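Thioredoxin (TrxA-1) (Sulfolobus solfataricus, PDB 3TCO) probably reduces disulfide bonds in other proteins, as a thioredoxin that cycles a pair of active-site cysteines between dithiol and disulfide. Local coordinates at residues L23-C28 with A54-L59; A30-P35 with N60-Q65. One frame throughout, in Å; residues are numbered along the deposited sequence.

Contact 1 (L23-C28 with A54-L59); sequences LVLVDC and AVFGRL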
ATOM      1  N   LEU A  23      -5.322   5.982   8.409  1.00 14.69           N
ATOM      2  CA  LEU A  23      -4.351   4.978   8.009  1.00 13.07           C
ATOM      3  C   LEU A  23      -4.502   4.628   6.543  1.00 13.21           C
ATOM      4  O   LEU A  23      -5.579   4.209   6.089  1.00 13.26           O
ATOM      5  CB  LEU A  23      -4.497   3.700   8.857  1.00 12.97           C
ATOM      6  CG  LEU A  23      -3.714   2.473   8.352  1.00 12.99           C
ATOM      7  CD1 LEU A  23      -2.201   2.741   8.442  1.00 12.34           C
ATOM      8  CD2 LEU A  23      -4.059   1.238   9.187  1.00 13.21           C
ATOM      9  N   VAL A  24      -3.409   4.784   5.804  1.00 12.63           N
ATOM     10  CA  VAL A  24      -3.413   4.479   4.383  1.00 12.19           C
ATOM     11  C   VAL A  24      -2.169   3.676   4.031  1.00 12.40           C
ATOM     12  O   VAL A  24      -1.046   4.081   4.350  1.00 12.78           O
ATOM     13  CB  VAL A  24      -3.412   5.761   3.516  1.00 13.51           C
ATOM     14  CG1 VAL A  24      -3.441   5.380   2.031  1.00 14.28           C
ATOM     15  CG2 VAL A  24      -4.635   6.639   3.844  1.00 11.09           C
ATOM     16  N   LEU A  25      -2.379   2.523   3.403  1.00 11.59           N
ATOM     17  CA  LEU A  25      -1.276   1.668   2.973  1.00 12.56           C
ATOM     18  C   LEU A  25      -1.192   1.781   1.465  1.00 12.20           C
ATOM     19  O   LEU A  25      -2.199   2.010   0.795  1.00 11.53           O
ATOM     20  CB  LEU A  25      -1.510   0.202   3.374  1.00 12.09           C
ATOM     21  CG  LEU A  25      -1.508  -0.089   4.879  1.00 13.40           C
ATOM     22  CD1 LEU A  25      -2.918   0.106   5.444  1.00 13.35           C
ATOM     23  CD2 LEU A  25      -1.051  -1.522   5.114  1.00 13.78           C
ATOM     24  N   VAL A  26       0.008   1.619   0.927  1.00 12.42           N
ATOM     25  CA  VAL A  26       0.190   1.728  -0.513  1.00 13.71           C
ATOM     26  C   VAL A  26       1.063   0.596  -1.027  1.00 14.29           C
ATOM     27  O   VAL A  26       2.266   0.581  -0.780  1.00 16.19           O
ATOM     28  CB  VAL A  26       0.859   3.079  -0.905  1.00 15.30           C
ATOM     29  CG1 VAL A  26       0.894   3.212  -2.433  1.00 15.37           C
ATOM     30  CG2 VAL A  26       0.106   4.250  -0.285  1.00 13.71           C
ATOM     31  N   ASP A  27       0.446  -0.357  -1.718  1.00 13.58           N
ATOM     32  CA  ASP A  27       1.172  -1.490  -2.287  1.00 15.04           C
ATOM     33  C   ASP A  27       1.730  -1.019  -3.641  1.00 14.86           C
ATOM     34  O   ASP A  27       0.981  -0.793  -4.582  1.00 13.92           O
ATOM     35  CB  ASP A  27       0.219  -2.688  -2.462  1.00 14.15           C
ATOM     36  CG  ASP A  27       0.823  -3.819  -3.304  1.00 17.32           C
ATOM     37  OD1 ASP A  27       2.057  -3.905  -3.441  1.00 17.51           O
ATOM     38  OD2 ASP A  27       0.047  -4.636  -3.822  1.00 21.14           O
ATOM     39  N   CYS A  28       3.040  -0.808  -3.693  1.00 14.13           N
ATOM     40  CA  CYS A  28       3.713  -0.374  -4.916  1.00 14.26           C
ATOM     41  C   CYS A  28       4.041  -1.661  -5.679  1.00 15.97           C
ATOM     42  O   CYS A  28       4.793  -2.516  -5.194  1.00 15.34           O
ATOM     43  CB  CYS A  28       4.966   0.413  -4.542  1.00 14.20           C
ATOM     44  SG  CYS A  28       4.586   1.910  -3.538  1.00 17.60           S
ATOM     45  N   ALA A  54      -9.433   1.305   7.059  1.00 13.55           N
ATOM     46  CA  ALA A  54      -8.169   1.856   6.568  1.00 11.84           C
ATOM     47  C   ALA A  54      -8.191   1.707   5.065  1.00 12.81           C
ATOM     48  O   ALA A  54      -8.866   0.818   4.545  1.00 14.63           O
ATOM     49  CB  ALA A  54      -6.984   1.106   7.137  1.00 10.42           C
ATOM     50  N   VAL A  55      -7.463   2.575   4.368  1.00 12.32           N
ATOM     51  CA  VAL A  55      -7.422   2.522   2.920  1.00 11.17           C
ATOM     52  C   VAL A  55      -6.210   1.738   2.440  1.00 13.38           C
ATOM     53  O   VAL A  55      -5.076   1.990   2.864  1.00 11.06           O
ATOM     54  CB  VAL A  55      -7.392   3.944   2.320  1.00 13.36           C
ATOM     55  CG1 VAL A  55      -7.284   3.873   0.781  1.00 11.90           C
ATOM     56  CG2 VAL A  55      -8.655   4.703   2.743  1.00 12.14           C
ATOM     57  N   PHE A  56      -6.473   0.749   1.592  1.00 12.92           N
ATOM     58  CA  PHE A  56      -5.420  -0.084   1.040  1.00 14.30           C
ATOM     59  C   PHE A  56      -5.228   0.292  -0.425  1.00 12.56           C
ATOM     60  O   PHE A  56      -5.838  -0.284  -1.325  1.00 11.47           O
ATOM     61  CB  PHE A  56      -5.774  -1.573   1.178  1.00 13.00           C
ATOM     62  CG  PHE A  56      -5.660  -2.093   2.600  1.00 14.18           C
ATOM     63  CD1 PHE A  56      -6.512  -1.629   3.595  1.00 12.61           C
ATOM     64  CD2 PHE A  56      -4.692  -3.035   2.938  1.00 14.71           C
ATOM     65  CE1 PHE A  56      -6.405  -2.094   4.910  1.00 12.52           C
ATOM     66  CE2 PHE A  56      -4.575  -3.510   4.257  1.00 15.08           C
ATOM     67  CZ  PHE A  56      -5.431  -3.040   5.241  1.00 12.23           C
ATOM     68  N   GLY A  57      -4.363   1.270  -0.639  1.00 12.38           N
ATOM     69  CA  GLY A  57      -4.096   1.737  -1.980  1.00 12.84           C
ATOM     70  C   GLY A  57      -3.100   0.860  -2.711  1.00 13.99           C
ATOM     71  O   GLY A  57      -2.389   0.057  -2.105  1.00 13.09           O
ATOM     72  N   ARG A  58      -3.073   1.029  -4.028  1.00 13.77           N
ATOM     73  CA  ARG A  58      -2.162   0.302  -4.893  1.00 15.65           C
ATOM     74  C   ARG A  58      -1.611   1.334  -5.851  1.00 15.19           C
ATOM     75  O   ARG A  58      -2.367   2.113  -6.442  1.00 15.59           O
ATOM     76  CB  ARG A  58      -2.894  -0.796  -5.680  1.00 16.97           C
ATOM     77  CG  ARG A  58      -3.445  -1.908  -4.800  1.00 20.72           C
ATOM     78  CD  ARG A  58      -3.930  -3.102  -5.611  1.00 24.77           C
ATOM     79  NE  ARG A  58      -5.095  -2.812  -6.439  1.00 27.16           N
ATOM     80  CZ  ARG A  58      -5.054  -2.701  -7.765  1.00 28.73           C
ATOM     81  NH1 ARG A  58      -3.903  -2.848  -8.410  1.00 26.35           N
ATOM     82  NH2 ARG A  58      -6.170  -2.473  -8.447  1.00 28.82           N
ATOM     83  N   LEU A  59      -0.293   1.365  -5.969  1.00 14.83           N
ATOM     84  CA  LEU A  59       0.356   2.302  -6.872  1.00 14.70           C
ATOM     85  C   LEU A  59       1.178   1.479  -7.863  1.00 14.12           C
ATOM     86  O   LEU A  59       2.142   0.817  -7.478  1.00 14.74           O
ATOM     87  CB  LEU A  59       1.282   3.239  -6.095  1.00 14.17           C
ATOM     88  CG  LEU A  59       1.973   4.381  -6.856  1.00 15.56           C
ATOM     89  CD1 LEU A  59       1.108   5.652  -6.866  1.00 16.13           C
ATOM     90  CD2 LEU A  59       3.302   4.667  -6.165  1.00 14.72           C
TER
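Leu-25 lays its CD1 methyl over one face of the Phe-56 ring, 4.0 Å from the ring centroid and 11° off the ring normal, a CH-pi contact between neighbours of two parallel strands. Both side chains have their CG anti to the carbonyl carbon (chi1 -66° and -73°), which makes them lie side by side and point the same way. Tyr-43 of helix 34-49 meets the Phe-56 ring edge-to-face, and Ala-47 packs on it as well. An alanine in place of Phe-56 would probably open a gap under helix 34-49 and leave the Leu-25 methyl without its aromatic partner.

Beneath these side chains five backbone hydrogen bonds alternate between 23-28 and 55-59, the shortest from Gly-57 N to Leu-25 O at 2.7 Å. On the other face of the sheet Val-26 CG1 presses against Leu-59 CB at 3.7 Å, while Cys-28 SG reaches Leu-59 CD2 at 4.0 Å.

The more open side is that of Ala-54, Val-55 and Arg-58, all partly exposed. Ala-54 CB still meets Leu-23 CD2 at 3.6 Å, whereas Arg-58 turns its NE to Thr-6 OG1; that NE stays 6.1 Å from Asp-27 OD2 and forms no salt bridge with it. With main-chain polar groups paired across the strands and apolar contacts on both faces, backbone bonds and hydrophobic packing hold the contact together.

Contact 2 (A30-P35 with N60-Q65); sequences AEWCAP and NVDENQ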
ATOM      1  N   ALA A  30       3.859  -3.917  -9.875  1.00 17.27           N
ATOM      2  CA  ALA A  30       3.953  -3.945 -11.336  1.00 18.64           C
ATOM      3  C   ALA A  30       3.591  -5.368 -11.759  1.00 19.20           C
ATOM      4  O   ALA A  30       3.912  -6.326 -11.054  1.00 17.98           O
ATOM      5  CB  ALA A  30       5.363  -3.589 -11.799  1.00 19.44           C
ATOM      6  N   GLU A  31       2.922  -5.511 -12.899  1.00 19.72           N
ATOM      7  CA  GLU A  31       2.504  -6.834 -13.366  1.00 22.12           C
ATOM      8  C   GLU A  31       3.642  -7.820 -13.684  1.00 21.06           C
ATOM      9  O   GLU A  31       3.461  -9.036 -13.586  1.00 20.74           O
ATOM     10  CB  GLU A  31       1.605  -6.691 -14.600  1.00 24.85           C
ATOM     11  CG  GLU A  31       0.588  -7.814 -14.728  1.00 31.41           C
ATOM     12  CD  GLU A  31      -0.148  -7.802 -16.053  1.00 34.48           C
ATOM     13  OE1 GLU A  31      -0.452  -6.699 -16.561  1.00 36.59           O
ATOM     14  OE2 GLU A  31      -0.436  -8.898 -16.583  1.00 38.37           O
ATOM     15  N   TRP A  32       4.808  -7.301 -14.050  1.00 18.82           N
ATOM     16  CA  TRP A  32       5.944  -8.154 -14.406  1.00 18.96           C
ATOM     17  C   TRP A  32       6.733  -8.670 -13.208  1.00 19.15           C
ATOM     18  O   TRP A  32       7.702  -9.421 -13.367  1.00 16.34           O
ATOM     19  CB  TRP A  32       6.905  -7.380 -15.309  1.00 15.59           C
ATOM     20  CG  TRP A  32       7.194  -5.986 -14.807  1.00 15.83           C
ATOM     21  CD1 TRP A  32       6.674  -4.820 -15.290  1.00 14.93           C
ATOM     22  CD2 TRP A  32       8.127  -5.613 -13.781  1.00 17.29           C
ATOM     23  NE1 TRP A  32       7.233  -3.746 -14.645  1.00 16.11           N
ATOM     24  CE2 TRP A  32       8.128  -4.199 -13.713  1.00 16.87           C
ATOM     25  CE3 TRP A  32       8.965  -6.334 -12.918  1.00 15.51           C
ATOM     26  CZ2 TRP A  32       8.938  -3.488 -12.815  1.00 18.42           C
ATOM     27  CZ3 TRP A  32       9.773  -5.629 -12.025  1.00 18.36           C
ATOM     28  CH2 TRP A  32       9.753  -4.216 -11.982  1.00 16.95           C
ATOM     29  N   CYS A  33       6.321  -8.253 -12.019  1.00 17.74           N
ATOM     30  CA  CYS A  33       7.009  -8.608 -10.791  1.00 17.48           C
ATOM     31  C   CYS A  33       6.420  -9.852 -10.129  1.00 18.74           C
ATOM     32  O   CYS A  33       5.283  -9.844  -9.654  1.00 18.20           O
ATOM     33  CB  CYS A  33       6.990  -7.376  -9.874  1.00 19.11           C
ATOM     34  SG  CYS A  33       7.245  -7.605  -8.086  1.00 20.82           S
ATOM     35  N   ALA A  34       7.208 -10.929 -10.128  1.00 18.51           N
ATOM     36  CA  ALA A  34       6.791 -12.210  -9.562  1.00 18.74           C
ATOM     37  C   ALA A  34       6.369 -12.116  -8.092  1.00 19.39           C
ATOM     38  O   ALA A  34       5.271 -12.546  -7.745  1.00 20.26           O
ATOM     39  CB  ALA A  34       7.914 -13.241  -9.716  1.00 18.07           C
ATOM     40  N   PRO A  35       7.238 -11.569  -7.215  1.00 18.80           N
ATOM     41  CA  PRO A  35       6.928 -11.425  -5.787  1.00 19.60           C
ATOM     42  C   PRO A  35       5.651 -10.599  -5.576  1.00 19.34           C
ATOM     43  O   PRO A  35       4.881 -10.846  -4.643  1.00 18.74           O
ATOM     44  CB  PRO A  35       8.155 -10.703  -5.225  1.00 20.69           C
ATOM     45  CG  PRO A  35       9.251 -11.035  -6.181  1.00 21.12           C
ATOM     46  CD  PRO A  35       8.573 -11.019  -7.519  1.00 20.06           C
ATOM     47  N   ASN A  60       0.770   1.475  -9.121  1.00 14.39           N
ATOM     48  CA  ASN A  60       1.548   0.752 -10.112  1.00 15.52           C
ATOM     49  C   ASN A  60       2.746   1.660 -10.390  1.00 15.43           C
ATOM     50  O   ASN A  60       2.584   2.801 -10.831  1.00 14.98           O
ATOM     51  CB  ASN A  60       0.738   0.516 -11.373  1.00 17.69           C
ATOM     52  CG  ASN A  60       1.528  -0.222 -12.419  1.00 17.43           C
ATOM     53  OD1 ASN A  60       2.542   0.281 -12.898  1.00 18.92           O
ATOM     54  ND2 ASN A  60       1.077  -1.425 -12.771  1.00 16.09           N
ATOM     55  N   VAL A  61       3.945   1.168 -10.104  1.00 16.31           N
ATOM     56  CA  VAL A  61       5.136   1.986 -10.274  1.00 17.57           C
ATOM     57  C   VAL A  61       5.454   2.420 -11.698  1.00 17.67           C
ATOM     58  O   VAL A  61       6.019   3.484 -11.883  1.00 17.97           O
ATOM     59  CB  VAL A  61       6.405   1.319  -9.653  1.00 16.33           C
ATOM     60  CG1 VAL A  61       6.212   1.135  -8.139  1.00 15.67           C
ATOM     61  CG2 VAL A  61       6.699  -0.011 -10.318  1.00 15.44           C
ATOM     62  N   ASP A  62       5.089   1.633 -12.706  1.00 18.38           N
ATOM     63  CA  ASP A  62       5.400   2.061 -14.073  1.00 19.67           C
ATOM     64  C   ASP A  62       4.538   3.222 -14.548  1.00 19.94           C
ATOM     65  O   ASP A  62       4.934   3.951 -15.455  1.00 19.89           O
ATOM     66  CB  ASP A  62       5.303   0.899 -15.058  1.00 20.92           C
ATOM     67  CG  ASP A  62       6.369  -0.134 -14.820  1.00 21.04           C
ATOM     68  OD1 ASP A  62       7.455   0.256 -14.335  1.00 21.49           O
ATOM     69  OD2 ASP A  62       6.125  -1.324 -15.119  1.00 25.87           O
ATOM     70  N   GLU A  63       3.366   3.403 -13.948  1.00 20.68           N
ATOM     71  CA  GLU A  63       2.513   4.534 -14.329  1.00 22.83           C
ATOM     72  C   GLU A  63       2.608   5.697 -13.343  1.00 22.54           C
ATOM     73  O   GLU A  63       1.977   6.735 -13.546  1.00 23.66           O
ATOM     74  CB  GLU A  63       1.046   4.109 -14.453  1.00 26.62           C
ATOM     75  CG  GLU A  63       0.761   2.681 -14.077  1.00 33.54           C
ATOM     76  CD  GLU A  63      -0.640   2.251 -14.477  1.00 35.95           C
ATOM     77  OE1 GLU A  63      -1.023   2.486 -15.645  1.00 38.66           O
ATOM     78  OE2 GLU A  63      -1.351   1.666 -13.631  1.00 37.39           O
ATOM     79  N   ASN A  64       3.404   5.533 -12.290  1.00 21.16           N
ATOM     80  CA  ASN A  64       3.568   6.564 -11.264  1.00 22.40           C
ATOM     81  C   ASN A  64       5.034   6.699 -10.872  1.00 22.97           C
ATOM     82  O   ASN A  64       5.376   6.657  -9.691  1.00 18.85           O
ATOM     83  CB  ASN A  64       2.744   6.197 -10.022  1.00 22.38           C
ATOM     84  CG  ASN A  64       1.259   6.166 -10.303  1.00 26.10           C
ATOM     85  OD1 ASN A  64       0.631   7.211 -10.476  1.00 27.44           O
ATOM     86  ND2 ASN A  64       0.690   4.965 -10.374  1.00 24.61           N
ATOM     87  N   GLN A  65       5.900   6.870 -11.867  1.00 23.57           N
ATOM     88  CA  GLN A  65       7.326   6.965 -11.606  1.00 26.15           C
ATOM     89  C   GLN A  65       7.719   8.059 -10.627  1.00 25.35           C
ATOM     90  O   GLN A  65       8.523   7.832  -9.720  1.00 26.25           O
ATOM     91  CB  GLN A  65       8.088   7.124 -12.924  1.00 28.67           C
ATOM     92  CG  GLN A  65       7.984   5.895 -13.807  1.00 33.06           C
ATOM     93  CD  GLN A  65       8.738   6.026 -15.120  1.00 37.37           C
ATOM     94  OE1 GLN A  65       8.391   6.849 -15.977  1.00 39.34           O
ATOM     95  NE2 GLN A  65       9.776   5.210 -15.286  1.00 38.39           N
TER
HETATM   96  O   HOH W   1       2.116  -3.359 -14.534  1.00 19.39           O
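The loop that leads into the redox-active CxxC helix meets the loop after strand 55-60 through Trp-32 and Asp-62. Trp-32 NE1 donates to Asp-62 OD2 at 2.7 Å, with an N-H...O angle of 161°. The oxygen lies nearly in the indole plane and accepts the N-H on its syn lone pair, the side of the other carboxylate oxygen, while ring and carboxylate planes differ by 27°. With CG between the backbone N and the carbonyl carbon (chi1 46°), the indole folds back over its own loop, and Ala-30 CB sits under one ring face, toward the rim. The same methyl meets Val-61 CG2 at 4.1 Å, a small apolar contact below the polar one.

Beside it, a water bridges the segments: it accepts from Glu-31 N and from Asn-60 ND2, each at 2.8 Å. The other end of that amide, OD1, receives a weak bond from Asp-62 N, so both ends of the Asn-60 side chain are engaged. Asn-60 O is gripped from opposite faces of its plane, by Glu-63 N and by Asn-64 ND2 at 2.9 Å, which ties the loop that presents Asp-62 back to the end of its strand.

A type I turn from Ala-30 to Cys-33 sets Cys-33 at the N-cap of helix 34-49. Cys-33, directly after Trp-32, is disulfide-bonded to Cys-36 in the first turn of the helix, the WCxxC active-site arrangement of thioredoxins.

In the fold
From the N terminus the chain passes strand 7-8 and helix 14-20 before entering strand 23-29, then the active-site loop, helix 34-49 and strand 55-60. Contact 1 closes this beta-alpha-beta unit, joining 23-28 to 54-59 in the middle of the sheet. Contact 2, 30-35 with 60-65, closes the run from the active-site loop through helix 34-49 and strand 55-60, so the two closures cross rather than nest. The parallel strands thus deliver both loops to the same end of the sheet, with the contact centres about 15 Å apart. Direct packing of Cys-28 CB on Val-61 CG1 at 3.9 Å joins the end of strand 23-29 to the loop after strand 55-60, beside the active-site loop.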